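Local coordinates for protein putative streptothricin acetyltransferase (Bacillus anthracis, PDB 3PP9) that binds acetyl coenzyme A and, as a GNAT-family enzyme, probably transfers its acetyl group to the antibiotic streptothricin, at residues L93-I103 with W128-L139. Residues are numbered along the deposited sequence; the frame is centred on the assembly and turned at random. Where two conformers were deposited one is given.
With PO4 (phosphate ion), chain E.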
loop_
_atom_site.group_PDB
_atom_site.type_symbol
_atom_site.label_atom_id
_atom_site.label_comp_id
_atom_site.label_asym_id
_atom_site.label_seq_id
_atom_site.Cartn_x
_atom_site.Cartn_y
_atom_site.Cartn_z
ATOM N N LEU A 93 -3.306 -13.612 -7.699
ATOM C CA LEU A 93 -3.384 -12.296 -8.303
ATOM C C LEU A 93 -4.704 -11.569 -8.071
ATOM O O LEU A 93 -5.749 -12.200 -7.961
ATOM C CB LEU A 93 -3.313 -12.507 -9.828
ATOM C CG LEU A 93 -2.057 -13.197 -10.344
ATOM C CD1 LEU A 93 -2.212 -13.616 -11.790
ATOM C CD2 LEU A 93 -0.854 -12.313 -10.174
ATOM N N LYS A 94 -4.638 -10.243 -8.006
ATOM C CA LYS A 94 -5.842 -9.421 -7.891
ATOM C C LYS A 94 -5.606 -8.192 -8.758
ATOM O O LYS A 94 -4.487 -7.955 -9.236
ATOM C CB LYS A 94 -6.108 -8.913 -6.480
ATOM C CG LYS A 94 -5.165 -7.848 -6.017
ATOM C CD LYS A 94 -5.643 -7.198 -4.721
ATOM C CE LYS A 94 -4.685 -6.098 -4.279
ATOM N NZ LYS A 94 -5.123 -5.448 -3.009
ATOM N N LYS A 95 -6.677 -7.458 -9.034
ATOM C CA LYS A 95 -6.552 -6.193 -9.752
ATOM C C LYS A 95 -6.494 -5.133 -8.668
ATOM O O LYS A 95 -7.369 -5.074 -7.805
ATOM C CB LYS A 95 -7.732 -5.963 -10.681
ATOM C CG LYS A 95 -7.608 -4.689 -11.474
ATOM C CD LYS A 95 -8.820 -4.540 -12.356
ATOM C CE LYS A 95 -8.760 -3.307 -13.209
ATOM N NZ LYS A 95 -9.968 -3.249 -14.091
ATOM N N ASN A 96 -5.478 -4.280 -8.713
ATOM C CA ASN A 96 -5.283 -3.240 -7.705
ATOM C C ASN A 96 -6.002 -1.932 -8.046
ATOM O O ASN A 96 -6.448 -1.735 -9.170
ATOM C CB ASN A 96 -3.782 -2.971 -7.583
ATOM C CG ASN A 96 -3.406 -2.308 -6.288
ATOM O OD1 ASN A 96 -4.052 -2.535 -5.268
ATOM N ND2 ASN A 96 -2.331 -1.532 -6.299
ATOM N N TRP A 97 -6.091 -1.018 -7.080
ATOM C CA TRP A 97 -6.743 0.280 -7.324
ATOM C C TRP A 97 -6.120 1.104 -8.460
ATOM O O TRP A 97 -6.806 1.922 -9.066
ATOM C CB TRP A 97 -6.752 1.141 -6.057
ATOM C CG TRP A 97 -5.382 1.540 -5.571
ATOM C CD1 TRP A 97 -4.611 0.876 -4.670
ATOM C CD2 TRP A 97 -4.639 2.702 -5.956
ATOM N NE1 TRP A 97 -3.425 1.546 -4.472
ATOM C CE2 TRP A 97 -3.415 2.667 -5.253
ATOM C CE3 TRP A 97 -4.880 3.759 -6.835
ATOM C CZ2 TRP A 97 -2.445 3.654 -5.399
ATOM C CZ3 TRP A 97 -3.917 4.734 -6.982
ATOM C CH2 TRP A 97 -2.710 4.673 -6.270
ATOM N N ASN A 98 -4.828 0.916 -8.730
ATOM C CA ASN A 98 -4.149 1.664 -9.793
ATOM C C ASN A 98 -4.189 0.937 -11.128
ATOM O O ASN A 98 -3.443 1.272 -12.041
ATOM C CB ASN A 98 -2.699 1.949 -9.421
ATOM C CG ASN A 98 -1.843 0.719 -9.462
ATOM O OD1 ASN A 98 -2.346 -0.402 -9.362
ATOM N ND2 ASN A 98 -0.525 0.912 -9.585
ATOM N N ASN A 99 -5.061 -0.064 -11.226
ATOM C CA ASN A 99 -5.245 -0.851 -12.429
ATOM C C ASN A 99 -4.234 -1.937 -12.699
ATOM O O ASN A 99 -4.480 -2.764 -13.551
ATOM C CB ASN A 99 -5.481 0.022 -13.668
ATOM C CG ASN A 99 -6.795 0.781 -13.599
ATOM O OD1 ASN A 99 -6.887 1.919 -14.049
ATOM N ND2 ASN A 99 -7.816 0.154 -13.013
ATOM N N TYR A 100 -3.129 -1.998 -11.959
ATOM C CA TYR A 100 -2.168 -3.055 -12.190
ATOM C C TYR A 100 -2.614 -4.372 -11.584
ATOM O O TYR A 100 -3.408 -4.419 -10.641
ATOM C CB TYR A 100 -0.811 -2.710 -11.524
ATOM C CG TYR A 100 0.163 -1.891 -12.340
ATOM C CD1 TYR A 100 -0.241 -0.754 -13.015
ATOM C CD2 TYR A 100 1.516 -2.223 -12.374
ATOM C CE1 TYR A 100 0.654 -0.018 -13.762
ATOM C CE2 TYR A 100 2.424 -1.461 -13.118
ATOM C CZ TYR A 100 1.973 -0.364 -13.804
ATOM O OH TYR A 100 2.810 0.443 -14.558
ATOM N N ALA A 101 -2.122 -5.453 -12.169
ATOM C CA ALA A 101 -2.307 -6.767 -11.587
ATOM C C ALA A 101 -1.359 -6.718 -10.383
ATOM O O ALA A 101 -0.274 -6.136 -10.474
ATOM C CB ALA A 101 -1.886 -7.837 -12.537
ATOM N N TYR A 102 -1.771 -7.313 -9.276
ATOM C CA TYR A 102 -0.994 -7.326 -8.037
ATOM C C TYR A 102 -0.789 -8.773 -7.603
ATOM O O TYR A 102 -1.745 -9.538 -7.455
ATOM C CB TYR A 102 -1.782 -6.553 -6.962
ATOM C CG TYR A 102 -1.068 -6.352 -5.657
ATOM C CD1 TYR A 102 -1.078 -7.337 -4.678
ATOM C CD2 TYR A 102 -0.418 -5.162 -5.386
ATOM C CE1 TYR A 102 -0.436 -7.151 -3.466
ATOM C CE2 TYR A 102 0.254 -4.985 -4.178
ATOM C CZ TYR A 102 0.236 -5.982 -3.235
ATOM O OH TYR A 102 0.887 -5.797 -2.031
ATOM N N ILE A 103 0.470 -9.139 -7.388
ATOM C CA ILE A 103 0.791 -10.490 -6.952
ATOM C C ILE A 103 0.734 -10.532 -5.433
ATOM O O ILE A 103 1.590 -9.977 -4.752
ATOM C CB ILE A 103 2.189 -10.928 -7.405
ATOM C CG1 ILE A 103 2.344 -10.836 -8.923
ATOM C CG2 ILE A 103 2.459 -12.357 -6.865
ATOM C CD1 ILE A 103 3.774 -11.134 -9.423
ATOM N N TRP A 128 -2.833 -12.858 -17.984
ATOM C CA TRP A 128 -4.061 -12.515 -17.279
ATOM C C TRP A 128 -4.226 -10.999 -17.180
ATOM O O TRP A 128 -5.296 -10.455 -17.462
ATOM C CB TRP A 128 -4.049 -13.145 -15.887
ATOM C CG TRP A 128 -5.271 -12.855 -15.072
ATOM C CD1 TRP A 128 -6.482 -13.499 -15.153
ATOM C CD2 TRP A 128 -5.400 -11.891 -14.018
ATOM N NE1 TRP A 128 -7.363 -12.961 -14.242
ATOM C CE2 TRP A 128 -6.718 -11.997 -13.517
ATOM C CE3 TRP A 128 -4.522 -10.981 -13.422
ATOM C CZ2 TRP A 128 -7.175 -11.209 -12.463
ATOM C CZ3 TRP A 128 -4.983 -10.192 -12.399
ATOM C CH2 TRP A 128 -6.298 -10.317 -11.919
ATOM N N ALA A 129 -3.142 -10.316 -16.815
ATOM C CA ALA A 129 -3.162 -8.871 -16.707
ATOM C C ALA A 129 -3.552 -8.258 -18.036
ATOM O O ALA A 129 -4.430 -7.399 -18.111
ATOM C CB ALA A 129 -1.791 -8.373 -16.288
ATOM N N LYS A 130 -2.918 -8.708 -19.105
ATOM C CA LYS A 130 -3.239 -8.139 -20.424
ATOM C C LYS A 130 -4.687 -8.413 -20.854
ATOM O O LYS A 130 -5.362 -7.529 -21.422
ATOM C CB LYS A 130 -2.234 -8.620 -21.462
ATOM C CG LYS A 130 -0.826 -8.126 -21.182
ATOM C CD LYS A 130 0.183 -8.697 -22.157
ATOM C CE LYS A 130 1.604 -8.286 -21.809
ATOM N NZ LYS A 130 2.628 -8.827 -22.769
ATOM N N GLU A 131 -5.170 -9.623 -20.579
ATOM C CA GLU A 131 -6.554 -10.001 -20.920
ATOM C C GLU A 131 -7.566 -9.084 -20.226
ATOM O O GLU A 131 -8.656 -8.814 -20.767
ATOM C CB GLU A 131 -6.813 -11.468 -20.576
ATOM C CG GLU A 131 -6.120 -12.426 -21.531
ATOM C CD GLU A 131 -6.250 -13.894 -21.156
ATOM O OE1 GLU A 131 -6.753 -14.206 -20.048
ATOM O OE2 GLU A 131 -5.814 -14.736 -21.976
ATOM N N GLY A 132 -7.187 -8.580 -19.055
ATOM C CA GLY A 132 -8.019 -7.667 -18.277
ATOM C C GLY A 132 -7.716 -6.191 -18.508
ATOM O O GLY A 132 -8.189 -5.339 -17.756
ATOM N N ASN A 133 -6.900 -5.880 -19.517
ATOM C CA ASN A 133 -6.568 -4.497 -19.847
ATOM C C ASN A 133 -5.811 -3.752 -18.751
ATOM O O ASN A 133 -5.924 -2.523 -18.588
ATOM C CB ASN A 133 -7.846 -3.748 -20.236
ATOM C CG ASN A 133 -8.519 -4.358 -21.448
ATOM O OD1 ASN A 133 -7.862 -4.694 -22.435
ATOM N ND2 ASN A 133 -9.838 -4.462 -21.398
HETATM N N MSE A 134 -5.032 -4.524 -18.009
HETATM C CA MSE A 134 -4.201 -4.003 -16.943
HETATM C C MSE A 134 -2.870 -3.622 -17.566
HETATM O O MSE A 134 -2.289 -4.402 -18.316
HETATM C CB MSE A 134 -4.055 -5.063 -15.872
HETATM C CG MSE A 134 -5.349 -5.264 -15.106
HETATM SE SE MSE A 134 -5.291 -6.768 -13.862
HETATM C CE MSE A 134 -6.376 -8.027 -14.933
ATOM N N PRO A 135 -2.359 -2.434 -17.233
ATOM C CA PRO A 135 -1.126 -1.959 -17.849
ATOM C C PRO A 135 0.195 -2.477 -17.296
ATOM O O PRO A 135 1.252 -2.102 -17.818
ATOM C CB PRO A 135 -1.236 -0.441 -17.676
ATOM C CG PRO A 135 -1.950 -0.281 -16.381
ATOM C CD PRO A 135 -2.964 -1.414 -16.359
ATOM N N GLY A 136 0.159 -3.330 -16.276
ATOM C CA GLY A 136 1.372 -3.875 -15.707
ATOM C C GLY A 136 1.058 -4.769 -14.532
ATOM O O GLY A 136 -0.114 -5.055 -14.256
ATOM N N ILE A 137 2.113 -5.210 -13.860
ATOM C CA ILE A 137 1.992 -6.074 -12.699
ATOM C C ILE A 137 2.898 -5.501 -11.622
ATOM O O ILE A 137 3.949 -4.941 -11.917
ATOM C CB ILE A 137 2.497 -7.486 -12.960
ATOM C CG1 ILE A 137 1.858 -8.121 -14.176
ATOM C CG2 ILE A 137 2.293 -8.344 -11.718
ATOM C CD1 ILE A 137 2.432 -9.503 -14.461
HETATM N N MSE A 138 2.495 -5.627 -10.371
HETATM C CA MSE A 138 3.303 -5.123 -9.256
HETATM C C MSE A 138 3.167 -6.024 -8.060
HETATM O O MSE A 138 2.293 -6.891 -8.015
HETATM C CB MSE A 138 2.848 -3.736 -8.844
HETATM C CG MSE A 138 1.407 -3.732 -8.406
HETATM SE SE MSE A 138 0.720 -2.017 -7.869
HETATM C CE MSE A 138 1.458 -1.723 -6.202
ATOM N N LEU A 139 4.034 -5.791 -7.077
ATOM C CA LEU A 139 4.000 -6.575 -5.851
ATOM C C LEU A 139 4.865 -5.914 -4.798
ATOM O O LEU A 139 5.535 -4.923 -5.063
ATOM C CB LEU A 139 4.460 -8.019 -6.119
ATOM C CG LEU A 139 5.872 -8.363 -6.616
ATOM C CD1 LEU A 139 6.150 -7.890 -8.004
ATOM C CD2 LEU A 139 6.995 -7.961 -5.647
HETATM P P PO4 E . -0.675 -0.436 -2.832
HETATM O O1 PO4 E . -1.376 -1.735 -2.502
HETATM O O2 PO4 E . -1.448 0.733 -2.266
HETATM O O3 PO4 E . 0.719 -0.501 -2.268
HETATM O O4 PO4 E . -0.627 -0.294 -4.332
HETATM O O HOH W 1 -9.868 -5.749 -15.600
HETATM O O HOH W 2 -8.534 -3.003 -16.359
#
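Ala-101 and Tyr-102 pair in parallel with Ile-137 and Met-138: Ala-101 N gives to Gly-136 O (2.9 Å), Met-138 N to Ala-101 O, and Ile-103 N to Met-138 O. The Tyr-100 ring lies on Gly-136, whose CA sits 3.8 Å from the ring centroid over one face, while Pro-135 CG touches CE1. On the face carrying Tyr-102, Met-138 (modelled, like Met-134, as selenomethionine) starts with CG between its own N and carbonyl carbon (chi1 60°), and its selenium meets ND2 of Asn-96 (3.5 Å) and of Asn-98. Asn-96 ND2 and Trp-97 NE1 hydrogen-bond a phosphate, probably from the crystallisation liquor. OD1 of Asn-98 takes Asn-96 ND2 and Tyr-100 N from opposite faces of its amide, the latter closing an Asx turn; Asn-98 ND2 hydrogen-bonds Val-166 O of the second subunit. The other face buries Ala-101 CB against Ala-129 CB (3.8 Å), the selenium of Met-134 and the rim of Trp-128, whose indole carries Leu-93 CB on a face. Two waters bridge Lys-95 NZ to Gly-132 O in the Schellman motif (C-prime residue Asn-133) ending helix 117-131. Strand 101-108, helix 117-131 and strand 136-142 make the beta-alpha-beta crossover of the GNAT fold, with Leu-139 touching acetyl coenzyme A.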